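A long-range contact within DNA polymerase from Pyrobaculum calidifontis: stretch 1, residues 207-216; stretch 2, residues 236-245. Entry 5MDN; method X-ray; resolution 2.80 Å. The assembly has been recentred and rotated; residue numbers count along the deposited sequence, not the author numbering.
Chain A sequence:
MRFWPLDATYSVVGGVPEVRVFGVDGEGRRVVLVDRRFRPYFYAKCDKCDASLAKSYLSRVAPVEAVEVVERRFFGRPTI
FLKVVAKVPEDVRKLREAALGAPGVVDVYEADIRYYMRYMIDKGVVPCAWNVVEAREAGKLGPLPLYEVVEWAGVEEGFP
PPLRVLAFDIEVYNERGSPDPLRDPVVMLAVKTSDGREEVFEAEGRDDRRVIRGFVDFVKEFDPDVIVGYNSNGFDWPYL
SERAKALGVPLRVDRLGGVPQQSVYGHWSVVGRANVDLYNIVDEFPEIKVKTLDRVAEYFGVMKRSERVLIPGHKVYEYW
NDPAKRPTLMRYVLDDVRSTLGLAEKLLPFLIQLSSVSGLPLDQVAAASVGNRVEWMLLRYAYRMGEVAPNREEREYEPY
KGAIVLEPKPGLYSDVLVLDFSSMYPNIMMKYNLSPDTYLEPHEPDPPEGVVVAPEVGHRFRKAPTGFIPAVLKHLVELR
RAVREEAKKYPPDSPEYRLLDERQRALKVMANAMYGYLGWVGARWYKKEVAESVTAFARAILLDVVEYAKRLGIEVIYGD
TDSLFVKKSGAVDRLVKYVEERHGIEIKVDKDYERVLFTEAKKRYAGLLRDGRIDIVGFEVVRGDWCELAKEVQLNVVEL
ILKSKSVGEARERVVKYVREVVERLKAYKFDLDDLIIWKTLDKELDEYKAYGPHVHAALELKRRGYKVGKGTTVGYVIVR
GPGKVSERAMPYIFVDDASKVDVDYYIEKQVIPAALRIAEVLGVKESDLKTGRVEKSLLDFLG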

# COMPACT_ATOMS: atom_id res chain seq x y z
N ASP A 207 -3.00 35.09 3.48
CA ASP A 207 -1.72 35.20 2.78
C ASP A 207 -0.76 34.19 3.39
O ASP A 207 -0.47 34.24 4.59
CB ASP A 207 -1.14 36.61 2.87
CG ASP A 207 0.20 36.73 2.14
OD1 ASP A 207 0.20 36.68 0.89
OD2 ASP A 207 1.24 36.87 2.82
N ASP A 208 -0.23 33.29 2.56
CA ASP A 208 0.49 32.11 3.02
C ASP A 208 1.90 32.06 2.46
O ASP A 208 2.42 30.99 2.13
CB ASP A 208 -0.28 30.84 2.67
CG ASP A 208 -0.70 30.80 1.22
OD1 ASP A 208 -1.05 31.87 0.67
OD2 ASP A 208 -0.69 29.70 0.64
N ARG A 209 2.54 33.22 2.33
CA ARG A 209 3.95 33.25 1.94
C ARG A 209 4.85 32.86 3.10
O ARG A 209 5.84 32.14 2.91
CB ARG A 209 4.34 34.63 1.43
CG ARG A 209 3.63 35.09 0.18
CD ARG A 209 4.07 36.50 -0.19
NE ARG A 209 3.66 36.90 -1.54
CZ ARG A 209 4.42 36.74 -2.62
NH1 ARG A 209 5.63 36.20 -2.52
NH2 ARG A 209 3.97 37.14 -3.81
N ARG A 210 4.53 33.33 4.31
CA ARG A 210 5.35 33.04 5.48
C ARG A 210 5.43 31.55 5.79
O ARG A 210 6.46 31.08 6.30
CB ARG A 210 4.81 33.78 6.71
CG ARG A 210 3.33 33.54 6.99
CD ARG A 210 2.79 34.49 8.06
NE ARG A 210 3.34 34.17 9.38
CZ ARG A 210 3.13 34.90 10.48
NH1 ARG A 210 2.39 35.99 10.43
NH2 ARG A 210 3.68 34.52 11.63
N VAL A 211 4.38 30.79 5.49
CA VAL A 211 4.33 29.38 5.89
C VAL A 211 5.11 28.51 4.92
O VAL A 211 5.89 27.63 5.34
CB VAL A 211 2.87 28.92 6.05
CG1 VAL A 211 2.05 29.29 4.83
CG2 VAL A 211 2.82 27.41 6.27
N ILE A 212 4.93 28.71 3.61
CA ILE A 212 5.70 27.95 2.64
C ILE A 212 7.18 28.27 2.77
O ILE A 212 8.04 27.37 2.70
CB ILE A 212 5.19 28.21 1.21
CG1 ILE A 212 3.76 27.70 1.05
CG2 ILE A 212 6.10 27.55 0.18
CD1 ILE A 212 3.15 28.01 -0.31
N ARG A 213 7.51 29.54 2.98
CA ARG A 213 8.89 29.92 3.25
C ARG A 213 9.41 29.25 4.52
O ARG A 213 10.55 28.77 4.56
CB ARG A 213 9.00 31.44 3.37
CG ARG A 213 10.42 31.96 3.39
CD ARG A 213 11.10 31.72 2.05
NE ARG A 213 12.07 30.63 2.10
CZ ARG A 213 12.42 29.90 1.04
NH1 ARG A 213 11.88 30.15 -0.14
NH2 ARG A 213 13.31 28.93 1.17
N GLY A 214 8.58 29.21 5.57
CA GLY A 214 9.00 28.58 6.81
C GLY A 214 9.18 27.08 6.69
O GLY A 214 10.11 26.52 7.26
N PHE A 215 8.28 26.42 5.96
CA PHE A 215 8.42 24.98 5.74
C PHE A 215 9.72 24.66 5.00
O PHE A 215 10.48 23.78 5.41
CB PHE A 215 7.21 24.45 4.97
CG PHE A 215 7.27 22.97 4.69
CD1 PHE A 215 7.55 22.07 5.71
CD2 PHE A 215 7.03 22.48 3.42
CE1 PHE A 215 7.60 20.71 5.45
CE2 PHE A 215 7.08 21.13 3.16
CZ PHE A 215 7.37 20.24 4.17
N VAL A 216 9.97 25.36 3.89
CA VAL A 216 11.17 25.10 3.09
C VAL A 216 12.42 25.34 3.91
O VAL A 216 13.36 24.54 3.90
CB VAL A 216 11.15 25.96 1.81
CG1 VAL A 216 12.46 25.81 1.06
CG2 VAL A 216 9.99 25.57 0.92
N ASP A 236 -1.25 16.57 0.04
CA ASP A 236 -0.34 17.61 0.53
C ASP A 236 0.66 18.04 -0.53
O ASP A 236 0.73 19.22 -0.90
CB ASP A 236 0.38 17.12 1.79
CG ASP A 236 -0.56 16.93 2.97
OD1 ASP A 236 -1.79 17.09 2.79
OD2 ASP A 236 -0.07 16.63 4.07
N TRP A 237 1.46 17.10 -1.04
CA TRP A 237 2.47 17.46 -2.04
C TRP A 237 1.86 18.04 -3.31
O TRP A 237 2.35 19.08 -3.77
CB TRP A 237 3.37 16.26 -2.34
CG TRP A 237 4.38 15.97 -1.27
CD1 TRP A 237 4.58 14.78 -0.64
CD2 TRP A 237 5.34 16.88 -0.72
NE1 TRP A 237 5.60 14.89 0.28
CE2 TRP A 237 6.08 16.18 0.25
CE3 TRP A 237 5.64 18.23 -0.95
CZ2 TRP A 237 7.11 16.77 0.98
CZ3 TRP A 237 6.66 18.82 -0.22
CH2 TRP A 237 7.38 18.09 0.74
N PRO A 238 0.84 17.44 -3.93
CA PRO A 238 0.23 18.09 -5.10
C PRO A 238 -0.28 19.49 -4.81
O PRO A 238 -0.22 20.36 -5.70
CB PRO A 238 -0.92 17.15 -5.48
CG PRO A 238 -0.53 15.83 -4.93
CD PRO A 238 0.26 16.10 -3.69
N TYR A 239 -0.79 19.75 -3.61
CA TYR A 239 -1.30 21.09 -3.30
C TYR A 239 -0.16 22.08 -3.11
O TYR A 239 -0.15 23.16 -3.71
CB TYR A 239 -2.19 21.04 -2.06
CG TYR A 239 -3.12 22.22 -1.97
CD1 TYR A 239 -2.73 23.40 -1.34
CD2 TYR A 239 -4.39 22.17 -2.53
CE1 TYR A 239 -3.58 24.48 -1.27
CE2 TYR A 239 -5.24 23.25 -2.47
CZ TYR A 239 -4.83 24.40 -1.84
OH TYR A 239 -5.69 25.48 -1.77
N LEU A 240 0.82 21.74 -2.26
CA LEU A 240 1.94 22.64 -2.02
C LEU A 240 2.73 22.90 -3.31
O LEU A 240 3.22 24.01 -3.53
CB LEU A 240 2.87 22.07 -0.94
CG LEU A 240 2.32 22.08 0.48
CD1 LEU A 240 3.05 21.07 1.35
CD2 LEU A 240 2.40 23.48 1.08
N SER A 241 2.86 21.88 -4.16
CA SER A 241 3.54 22.06 -5.44
C SER A 241 2.85 23.13 -6.28
O SER A 241 3.50 24.06 -6.78
CB SER A 241 3.60 20.74 -6.20
OG SER A 241 4.07 20.93 -7.52
N GLU A 242 1.53 23.01 -6.45
CA GLU A 242 0.80 23.97 -7.27
C GLU A 242 0.56 25.29 -6.54
O GLU A 242 0.44 26.33 -7.18
CB GLU A 242 -0.52 23.35 -7.72
CG GLU A 242 -0.34 22.15 -8.64
CD GLU A 242 -1.65 21.45 -8.97
OE1 GLU A 242 -2.67 22.15 -9.16
OE2 GLU A 242 -1.65 20.20 -9.02
N ARG A 243 0.48 25.26 -5.20
CA ARG A 243 0.36 26.50 -4.45
C ARG A 243 1.65 27.31 -4.50
O ARG A 243 1.61 28.54 -4.64
CB ARG A 243 -0.03 26.21 -3.00
CG ARG A 243 -0.27 27.45 -2.14
CD ARG A 243 -1.42 28.28 -2.69
NE ARG A 243 -1.68 29.47 -1.90
CZ ARG A 243 -2.54 30.43 -2.25
NH1 ARG A 243 -3.21 30.33 -3.39
NH2 ARG A 243 -2.73 31.48 -1.47
N ALA A 244 2.80 26.64 -4.38
CA ALA A 244 4.07 27.35 -4.40
C ALA A 244 4.32 28.03 -5.74
O ALA A 244 5.02 29.05 -5.81
CB ALA A 244 5.22 26.38 -4.09
N LYS A 245 3.76 27.48 -6.82
CA LYS A 245 3.87 28.13 -8.12
C LYS A 245 3.03 29.40 -8.17
O LYS A 245 3.49 30.44 -8.65
CB LYS A 245 3.43 27.16 -9.22
CG LYS A 245 4.33 25.95 -9.39
CD LYS A 245 3.91 25.12 -10.60
CE LYS A 245 4.64 23.79 -10.67
NZ LYS A 245 6.11 23.97 -10.85

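How do two helices whose axes stay 11.2 Å apart manage to touch? They cross at 119° between their N-to-C directions, and side chains span the gap. Their backbones come nearest at Ile-212 and Ala-244, whose CA atoms lie 7.3 Å apart. Ala-244 adds only a sideways methyl, and the Ile-212 side chain occupies the space between, its CD1 4.2 Å from Ala-244 CA.

Which bump fills which hollow? Ile-212 is the central bump. With chi1 m and chi2 t, its CA-to-CB bond points toward the second helix, and its end settles among Leu-240, Arg-243 and Ala-244, residues brought to one side by the helical turn. Ile-212 CD1 lies 3.9 Å from Arg-243 CG, touching the aliphatic part of the arginine, while Ile-212 CG1 lies 4.4 Å from Leu-240 CD2. A branched, wholly apolar chain suits this hollow, and its burial costs no polar group.

What closes the aromatic end? One turn onward from Ile-212, Phe-215 points toward the second helix and presents its ring edge to Trp-237, with Phe-215 CE2 3.9 Å from Trp-237 CH2. The tryptophan leaves its backbone sideways, yet its long indole brings the far end of the ring into reach. Leu-240 touches both Ile-212 and Phe-215; its CD1 is 4.4 Å from Phe-215 CE2.

Why can a charged pair be buried at the other end? Asp-208, just before the first helix, and Arg-243 answer each other's charge in a two-pronged salt bridge. Arg-243 NE donates to Asp-208 OD2 and Arg-243 NH2 to Asp-208 OD1, both at 2.7 Å and nearly straight at 167°. The carboxylate meets the guanidinium at its edge, so two N-H groups match two oxygens, while Arg-243 NH1 is hydrogen-bonded elsewhere in the structure.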